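Local structure of PrgA (Enterococcus faecalis, 6Z9K) at residues 25-30 with 181-186; 16-21 with 85-90. The protein provides surface exclusion that protects enterococci against unwanted conjugation, and this piece is its CAP domain, which binds a magnesium ion. One frame throughout, in Å; residues are numbered along the deposited sequence.

Both contacts fasten the N-terminal part of the chain, residues 16-30, to the body of the CAP domain. Interaction 1 joins the short helix 26-29 to the start of helix 184-189. It is partly buried, near the surface, and its segment 181-186 carries the magnesium ligand His-185. Interaction 2 packs an irregular loop on the end of helix 70-90 and is the more buried. Interaction 1 works through tyrosine rings and the CB of an aspartate over the face of one. Interaction 2 uses aliphatic contacts plus three bridging waters. The two centres are about 15 Å apart, and Tyr-26 and Leu-30 of interaction 1 touch the carbonyl oxygen of Lys-21.

Interaction 1: 25-30 with 181-186; sequences DYDTKL and LGYSHL
Asp-27 lies over one face of the Tyr-183 ring. Its CB makes a CH-pi contact, 3.5 Å from the ring centroid of Tyr-183 and 17° off the ring normal. The closest pair is Asp-27 CB with Tyr-183 CD2, at 3.3 Å. The carboxylate stacks with its plane 25° from the ring's, but is displaced toward the Tyr-183 CG and CB end. Asp-27 CG, placed between its backbone N and carbonyl carbon, lies 3.7 Å from Tyr-183 CG.

The two tyrosines form an oblique aromatic pair. Their planes stand at 76°, and the centroids of the Tyr-26 and Tyr-183 rings are 5.6 Å apart. Tyr-26 OH comes to the edge of the other ring, 3.5 Å from Tyr-183 CE1.

Leu-186 adds the aliphatic part. Its CD2 meets Tyr-26 CE2 at 3.6 Å and also lies 3.7 Å from Asp-27 OD1.

The contact joins two short helices of the CAP domain. Gly-182 and Tyr-183 are the two central residues of a type I' beta turn from Leu-181 to Ser-184, and Tyr-183 is also the N-cap of helix 184-189. This turn leads into His-185, a ligand of the bound magnesium ion. The other protein residue at the metal is Leu-146, on strand 144-148 of the three-stranded antiparallel sheet.

No hydrogen bond links the two segments directly. Both tyrosine hydroxyls instead bond to one oxygen, Glu-39 OE2 on helix 32-45. Asp-27 OD1 bonds to His-187 NE2. Asp-178 OD1 bonds His-185 ND1, and its OD2 bonds Leu-186 N; this probably helps to orient the imidazole.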
ATOM      1  N   ASP A  25      10.861  -0.906 -13.783  1.00 23.48           N
ATOM      2  CA  ASP A  25      10.556  -1.715 -14.993  1.00 25.33           C
ATOM      3  C   ASP A  25      11.590  -2.827 -15.111  1.00 23.48           C
ATOM      4  O   ASP A  25      11.933  -3.227 -16.249  1.00 23.97           O
ATOM      5  CB  ASP A  25      10.486  -0.812 -16.228  1.00 27.96           C
ATOM      6  CG  ASP A  25      11.708   0.029 -16.479  1.00 32.06           C
ATOM      7  OD1 ASP A  25      12.595   0.009 -15.611  1.00 34.12           O
ATOM      8  OD2 ASP A  25      11.793   0.658 -17.586  1.00 38.74           O
ATOM      9  N   TYR A  26      12.055  -3.367 -13.991  1.00 20.64           N
ATOM     10  CA  TYR A  26      13.132  -4.386 -14.018  1.00 20.11           C
ATOM     11  C   TYR A  26      12.677  -5.603 -14.854  1.00 20.74           C
ATOM     12  O   TYR A  26      13.534  -6.343 -15.381  1.00 19.77           O
ATOM     13  CB  TYR A  26      13.572  -4.764 -12.605  1.00 19.75           C
ATOM     14  CG  TYR A  26      12.655  -5.676 -11.813  1.00 19.18           C
ATOM     15  CD1 TYR A  26      12.631  -7.050 -12.037  1.00 19.10           C
ATOM     16  CD2 TYR A  26      11.908  -5.167 -10.770  1.00 18.26           C
ATOM     17  CE1 TYR A  26      11.815  -7.886 -11.293  1.00 20.45           C
ATOM     18  CE2 TYR A  26      11.072  -5.996 -10.028  1.00 18.57           C
ATOM     19  CZ  TYR A  26      11.047  -7.358 -10.278  1.00 19.09           C
ATOM     20  OH  TYR A  26      10.264  -8.191  -9.510  1.00 20.26           O
ATOM     21  N   ASP A  27      11.363  -5.849 -14.904  1.00 20.79           N
ATOM     22  CA  ASP A  27      10.825  -7.041 -15.617  1.00 22.13           C
ATOM     23  C   ASP A  27      11.141  -6.986 -17.121  1.00 23.60           C
ATOM     24  O   ASP A  27      11.146  -8.079 -17.778  1.00 24.77           O
ATOM     25  CB  ASP A  27       9.315  -7.180 -15.341  1.00 22.04           C
ATOM     26  CG  ASP A  27       8.573  -5.922 -15.711  1.00 22.94           C
ATOM     27  OD1 ASP A  27       8.793  -4.888 -15.052  1.00 22.60           O
ATOM     28  OD2 ASP A  27       7.713  -6.007 -16.624  1.00 24.97           O
ATOM     29  N   THR A  28      11.350  -5.808 -17.688  1.00 23.55           N
ATOM     30  CA  THR A  28      11.726  -5.653 -19.107  1.00 25.62           C
ATOM     31  C   THR A  28      13.171  -5.196 -19.264  1.00 25.77           C
ATOM     32  O   THR A  28      13.737  -5.459 -20.331  1.00 25.75           O
ATOM     33  CB  THR A  28      10.763  -4.726 -19.837  1.00 27.97           C
ATOM     34  OG1 THR A  28      10.633  -3.502 -19.131  1.00 29.97           O
ATOM     35  CG2 THR A  28       9.395  -5.344 -20.021  1.00 28.52           C
ATOM     36  N   LYS A  29      13.764  -4.563 -18.254  1.00 23.72           N
ATOM     37  CA  LYS A  29      15.157  -4.105 -18.399  1.00 25.41           C
ATOM     38  C   LYS A  29      16.129  -5.263 -18.211  1.00 24.58           C
ATOM     39  O   LYS A  29      17.222  -5.170 -18.784  1.00 26.18           O
ATOM     40  CB  LYS A  29      15.468  -2.960 -17.435  1.00 27.34           C
ATOM     41  CG  LYS A  29      14.657  -1.703 -17.751  1.00 32.99           C
ATOM     42  CD  LYS A  29      15.408  -0.392 -17.529  1.00 37.26           C
ATOM     43  CE  LYS A  29      15.655  -0.128 -16.063  1.00 40.39           C
ATOM     44  NZ  LYS A  29      15.679   1.314 -15.734  1.00 41.29           N
ATOM     45  N   LEU A  30      15.830  -6.232 -17.367  1.00 22.82           N
ATOM     46  CA  LEU A  30      16.769  -7.280 -16.944  1.00 22.77           C
ATOM     47  C   LEU A  30      16.481  -8.580 -17.710  1.00 23.32           C
ATOM     48  O   LEU A  30      15.348  -8.788 -18.200  1.00 24.21           O
ATOM     49  CB  LEU A  30      16.685  -7.509 -15.439  1.00 22.06           C
ATOM     50  CG  LEU A  30      16.984  -6.295 -14.540  1.00 21.06           C
ATOM     51  CD1 LEU A  30      16.881  -6.706 -13.094  1.00 20.97           C
ATOM     52  CD2 LEU A  30      18.354  -5.684 -14.860  1.00 22.14           C
ATOM     53  N   LEU A 181       1.499 -12.149 -12.186  1.00 27.65           N
ATOM     54  CA  LEU A 181       0.384 -11.177 -12.362  1.00 28.52           C
ATOM     55  C   LEU A 181       0.829 -10.105 -13.365  1.00 27.61           C
ATOM     56  O   LEU A 181       0.282  -8.924 -13.345  1.00 30.14           O
ATOM     57  CB  LEU A 181       0.057 -10.613 -10.975  1.00 29.72           C
ATOM     58  CG  LEU A 181      -0.556 -11.610  -9.980  1.00 32.97           C
ATOM     59  CD1 LEU A 181      -0.566 -11.030  -8.576  1.00 31.71           C
ATOM     60  CD2 LEU A 181      -1.964 -12.021 -10.406  1.00 33.75           C
ATOM     61  N   GLY A 182       1.855 -10.469 -14.142  1.00 25.70           N
ATOM     62  CA  GLY A 182       2.438  -9.662 -15.220  1.00 25.38           C
ATOM     63  C   GLY A 182       3.010  -8.346 -14.746  1.00 23.44           C
ATOM     64  O   GLY A 182       2.949  -7.379 -15.502  1.00 23.57           O
ATOM     65  N   TYR A 183       3.462  -8.277 -13.491  1.00 21.57           N
ATOM     66  CA  TYR A 183       4.057  -7.046 -12.920  1.00 20.12           C
ATOM     67  C   TYR A 183       3.125  -5.844 -12.963  1.00 19.64           C
ATOM     68  O   TYR A 183       3.630  -4.745 -12.831  1.00 19.40           O
ATOM     69  CB  TYR A 183       5.374  -6.791 -13.663  1.00 20.93           C
ATOM     70  CG  TYR A 183       6.369  -7.907 -13.441  1.00 21.08           C
ATOM     71  CD1 TYR A 183       7.034  -8.014 -12.233  1.00 20.93           C
ATOM     72  CD2 TYR A 183       6.597  -8.882 -14.386  1.00 22.03           C
ATOM     73  CE1 TYR A 183       7.914  -9.046 -11.970  1.00 21.30           C
ATOM     74  CE2 TYR A 183       7.503  -9.913 -14.148  1.00 22.92           C
ATOM     75  CZ  TYR A 183       8.167  -9.996 -12.931  1.00 22.24           C
ATOM     76  OH  TYR A 183       9.015 -11.038 -12.672  1.00 23.04           O
ATOM     77  N   SER A 184       1.797  -6.035 -12.988  1.00 19.54           N
ATOM     78  CA  SER A 184       0.870  -4.875 -12.953  1.00 20.89           C
ATOM     79  C   SER A 184       1.030  -4.094 -11.649  1.00 18.35           C
ATOM     80  O   SER A 184       0.893  -2.841 -11.653  1.00 17.61           O
ATOM     81  CB  SER A 184      -0.544  -5.325 -13.163  1.00 24.53           C
ATOM     82  OG  SER A 184      -0.838  -6.299 -12.211  1.00 29.64           O
ATOM     83  N   HIS A 185       1.236  -4.773 -10.527  1.00 18.15           N
ATOM     84  CA  HIS A 185       1.311  -4.060  -9.220  1.00 17.62           C
ATOM     85  C   HIS A 185       2.649  -3.345  -9.038  1.00 17.44           C
ATOM     86  O   HIS A 185       2.685  -2.201  -8.563  1.00 17.63           O
ATOM     87  CB  HIS A 185       1.175  -5.023  -8.053  1.00 18.93           C
ATOM     88  CG  HIS A 185      -0.061  -5.825  -8.171  1.00 21.45           C
ATOM     89  ND1 HIS A 185      -0.049  -7.116  -8.660  1.00 23.93           N
ATOM     90  CD2 HIS A 185      -1.349  -5.480  -8.008  1.00 22.78           C
ATOM     91  CE1 HIS A 185      -1.305  -7.558  -8.745  1.00 24.87           C
ATOM     92  NE2 HIS A 185      -2.135  -6.576  -8.340  1.00 25.56           N
ATOM     93  N   LEU A 186       3.720  -4.005  -9.424  1.00 17.70           N
ATOM     94  CA  LEU A 186       5.037  -3.308  -9.492  1.00 17.19           C
ATOM     95  C   LEU A 186       4.876  -1.990 -10.265  1.00 16.97           C
ATOM     96  O   LEU A 186       5.303  -0.896  -9.756  1.00 17.13           O
ATOM     97  CB  LEU A 186       6.084  -4.210 -10.130  1.00 17.78           C
ATOM     98  CG  LEU A 186       7.380  -3.495 -10.501  1.00 17.91           C
ATOM     99  CD1 LEU A 186       8.174  -3.180  -9.262  1.00 17.85           C
ATOM    100  CD2 LEU A 186       8.200  -4.343 -11.460  1.00 19.44           C
TER

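Interaction 2: 16-21 with 85-90; sequences INLPPK and NDVRKK
Ile-16 and Val-87 mark the closest backbone approach, with their CA atoms 7.2 Å apart. Residues 16-20 run extended, without regular structure. Segment 85-90 is the last part of helix 70-90. No direct hydrogen bond crosses between them, and three waters make the polar links.

Water 1 accepts from the backbone N of Ile-16 and donates to Asp-86 OD2. Water 2 donates to Ile-16 O and to Asp-86 OD2, and accepts from Lys-90 NZ. Water 3 accepts from Leu-18 N and from Lys-90 NZ. The loop backbone is thus tied to two charged side chains one helical turn apart.

The apolar side is built on Leu-18. Leu-18 CD2 meets Val-87 CG2 at 4.1 Å, and Leu-18 CD1 meets Lys-90 CD at 3.8 Å. The CG of Lys-90 is anti to its carbonyl carbon (chi1 -73°), and the chain beyond is extended. Its methylenes pass the leucine while NZ reaches the waters. Val-87 CG2 also meets Ile-16 CB, at 4.2 Å. The ammonium of Lys-90 has a salt bridge to Glu-240 and a long one to Asp-86 OD2.

Ile-16 and Leu-18 also touch Phe-176 at the end of helix 160-176. Pro-19 packs on that residue and on helix 32-45. The loop therefore runs between helices 70-90, 160-176 and 32-45, and Glu-240 of helix 239-245 joins at the Lys-90 end.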
ATOM      1  N   ILE A  16      11.832  -1.050   3.201  1.00 18.87           N
ATOM      2  CA  ILE A  16      12.013  -2.184   2.278  1.00 19.34           C
ATOM      3  C   ILE A  16      13.442  -2.170   1.764  1.00 19.63           C
ATOM      4  O   ILE A  16      13.931  -1.112   1.286  1.00 20.86           O
ATOM      5  CB  ILE A  16      10.947  -2.154   1.172  1.00 20.15           C
ATOM      6  CG1 ILE A  16       9.564  -2.293   1.819  1.00 22.11           C
ATOM      7  CG2 ILE A  16      11.196  -3.263   0.165  1.00 20.49           C
ATOM      8  CD1 ILE A  16       8.481  -1.860   0.915  1.00 24.56           C
ATOM      9  N   ASN A  17      14.077  -3.308   1.808  1.00 18.27           N
ATOM     10  CA  ASN A  17      15.502  -3.389   1.380  1.00 19.55           C
ATOM     11  C   ASN A  17      15.565  -3.637  -0.124  1.00 19.37           C
ATOM     12  O   ASN A  17      15.011  -4.654  -0.586  1.00 20.24           O
ATOM     13  CB  ASN A  17      16.200  -4.503   2.135  1.00 19.77           C
ATOM     14  CG  ASN A  17      16.161  -4.273   3.629  1.00 21.30           C
ATOM     15  OD1 ASN A  17      16.589  -3.206   4.077  1.00 22.00           O
ATOM     16  ND2 ASN A  17      15.607  -5.224   4.376  1.00 21.62           N
ATOM     17  N   LEU A  18      16.145  -2.709  -0.884  1.00 18.71           N
ATOM     18  CA  LEU A  18      16.113  -2.851  -2.347  1.00 18.41           C
ATOM     19  C   LEU A  18      17.313  -3.672  -2.758  1.00 17.71           C
ATOM     20  O   LEU A  18      18.435  -3.494  -2.281  1.00 19.73           O
ATOM     21  CB  LEU A  18      16.118  -1.505  -3.067  1.00 18.75           C
ATOM     22  CG  LEU A  18      14.959  -0.591  -2.711  1.00 19.50           C
ATOM     23  CD1 LEU A  18      15.018   0.678  -3.541  1.00 19.79           C
ATOM     24  CD2 LEU A  18      13.631  -1.286  -2.874  1.00 20.08           C
ATOM     25  N   PRO A  19      17.112  -4.573  -3.726  1.00 17.09           N
ATOM     26  CA  PRO A  19      18.211  -5.375  -4.263  1.00 17.78           C
ATOM     27  C   PRO A  19      18.967  -4.602  -5.327  1.00 17.73           C
ATOM     28  O   PRO A  19      18.448  -3.634  -5.905  1.00 18.34           O
ATOM     29  CB  PRO A  19      17.465  -6.533  -4.928  1.00 17.72           C
ATOM     30  CG  PRO A  19      16.193  -5.903  -5.411  1.00 16.93           C
ATOM     31  CD  PRO A  19      15.810  -4.925  -4.315  1.00 16.65           C
ATOM     32  N   PRO A  20      20.204  -5.019  -5.655  1.00 18.13           N
ATOM     33  CA  PRO A  20      20.886  -4.455  -6.812  1.00 18.89           C
ATOM     34  C   PRO A  20      20.091  -4.644  -8.095  1.00 18.23           C
ATOM     35  O   PRO A  20      19.372  -5.650  -8.230  1.00 18.16           O
ATOM     36  CB  PRO A  20      22.209  -5.244  -6.876  1.00 19.08           C
ATOM     37  CG  PRO A  20      22.381  -5.820  -5.493  1.00 18.81           C
ATOM     38  CD  PRO A  20      20.957  -6.110  -5.033  1.00 18.20           C
ATOM     39  N   LYS A  21      20.163  -3.653  -8.979  1.00 18.03           N
ATOM     40  CA  LYS A  21      19.520  -3.639 -10.309  1.00 18.82           C
ATOM     41  C   LYS A  21      18.024  -3.445 -10.213  1.00 18.08           C
ATOM     42  O   LYS A  21      17.365  -3.469 -11.238  1.00 18.06           O
ATOM     43  CB  LYS A  21      19.813  -4.907 -11.116  1.00 19.27           C
ATOM     44  CG  LYS A  21      21.285  -5.207 -11.215  1.00 20.14           C
ATOM     45  CD  LYS A  21      21.513  -6.320 -12.183  1.00 20.83           C
ATOM     46  CE  LYS A  21      22.891  -6.880 -12.050  1.00 21.57           C
ATOM     47  NZ  LYS A  21      23.133  -8.017 -12.968  1.00 21.87           N
ATOM     48  N   ASN A  85       6.918   5.552  -0.258  1.00 15.55           N
ATOM     49  CA  ASN A  85       7.660   6.791  -0.605  1.00 16.58           C
ATOM     50  C   ASN A  85       9.163   6.547  -0.425  1.00 17.48           C
ATOM     51  O   ASN A  85       9.949   7.153  -1.172  1.00 18.78           O
ATOM     52  CB  ASN A  85       7.261   8.003   0.216  1.00 17.05           C
ATOM     53  CG  ASN A  85       6.046   8.710  -0.339  1.00 17.45           C
ATOM     54  OD1 ASN A  85       5.737   8.492  -1.517  1.00 18.96           O
ATOM     55  ND2 ASN A  85       5.465   9.619   0.459  1.00 17.31           N
ATOM     56  N   ASP A  86       9.559   5.725   0.526  1.00 17.60           N
ATOM     57  CA  ASP A  86      10.996   5.430   0.737  1.00 19.81           C
ATOM     58  C   ASP A  86      11.528   4.820  -0.571  1.00 18.66           C
ATOM     59  O   ASP A  86      12.588   5.224  -1.034  1.00 20.33           O
ATOM     60  CB  ASP A  86      11.158   4.595   1.993  1.00 20.89           C
ATOM     61  CG  ASP A  86      12.579   4.140   2.277  1.00 25.68           C
ATOM     62  OD1 ASP A  86      13.398   5.018   2.491  1.00 29.26           O
ATOM     63  OD2 ASP A  86      12.834   2.913   2.273  1.00 29.46           O
ATOM     64  N   VAL A  87      10.817   3.865  -1.149  1.00 17.34           N
ATOM     65  CA  VAL A  87      11.240   3.203  -2.399  1.00 16.20           C
ATOM     66  C   VAL A  87      11.145   4.231  -3.522  1.00 16.67           C
ATOM     67  O   VAL A  87      12.062   4.393  -4.320  1.00 16.41           O
ATOM     68  CB  VAL A  87      10.347   1.987  -2.660  1.00 16.13           C
ATOM     69  CG1 VAL A  87      10.613   1.343  -3.989  1.00 15.84           C
ATOM     70  CG2 VAL A  87      10.496   0.987  -1.539  1.00 16.41           C
ATOM     71  N   ARG A  88      10.024   4.950  -3.606  1.00 16.44           N
ATOM     72  CA  ARG A  88       9.805   5.894  -4.733  1.00 16.76           C
ATOM     73  C   ARG A  88      10.900   6.968  -4.726  1.00 17.70           C
ATOM     74  O   ARG A  88      11.438   7.285  -5.831  1.00 18.79           O
ATOM     75  CB  ARG A  88       8.410   6.496  -4.630  1.00 16.84           C
ATOM     76  CG  ARG A  88       7.341   5.492  -5.022  1.00 16.74           C
ATOM     77  CD  ARG A  88       5.944   6.056  -4.969  1.00 16.84           C
ATOM     78  NE  ARG A  88       5.696   7.130  -5.930  1.00 17.26           N
ATOM     79  CZ  ARG A  88       5.224   6.996  -7.156  1.00 17.15           C
ATOM     80  NH1 ARG A  88       4.778   5.836  -7.616  1.00 17.35           N
ATOM     81  NH2 ARG A  88       5.177   8.057  -7.932  1.00 18.39           N
ATOM     82  N   LYS A  89      11.273   7.492  -3.557  1.00 17.84           N
ATOM     83  CA  LYS A  89      12.299   8.541  -3.461  1.00 20.00           C
ATOM     84  C   LYS A  89      13.639   7.942  -3.940  1.00 19.23           C
ATOM     85  O   LYS A  89      14.387   8.633  -4.708  1.00 19.72           O
ATOM     86  CB  LYS A  89      12.419   9.073  -2.034  1.00 22.48           C
ATOM     87  CG  LYS A  89      13.411  10.228  -1.916  1.00 26.43           C
ATOM     88  CD  LYS A  89      13.354  10.865  -0.574  1.00 30.53           C
ATOM     89  CE  LYS A  89      14.096  12.183  -0.560  1.00 35.37           C
ATOM     90  NZ  LYS A  89      14.235  12.687   0.832  1.00 38.12           N
ATOM     91  N   LYS A  90      13.942   6.704  -3.601  1.00 17.77           N
ATOM     92  CA  LYS A  90      15.250   6.131  -4.037  1.00 18.79           C
ATOM     93  C   LYS A  90      15.274   6.053  -5.562  1.00 19.03           C
ATOM     94  O   LYS A  90      16.365   6.207  -6.135  1.00 20.11           O
ATOM     95  CB  LYS A  90      15.481   4.764  -3.411  1.00 18.55           C
ATOM     96  CG  LYS A  90      15.818   4.879  -1.928  1.00 20.33           C
ATOM     97  CD  LYS A  90      15.899   3.564  -1.219  1.00 21.07           C
ATOM     98  CE  LYS A  90      16.362   3.710   0.227  1.00 24.19           C
ATOM     99  NZ  LYS A  90      16.399   2.371   0.881  1.00 26.49           N
TER
HETATM  100  O   HOH W   1      10.661   1.331   2.359  1.00 19.88           O
HETATM  101  O   HOH W   2      13.776   1.370   0.504  1.00 33.88           O
HETATM  102  O   HOH W   3      17.498  -0.383   0.173  1.00 32.69           O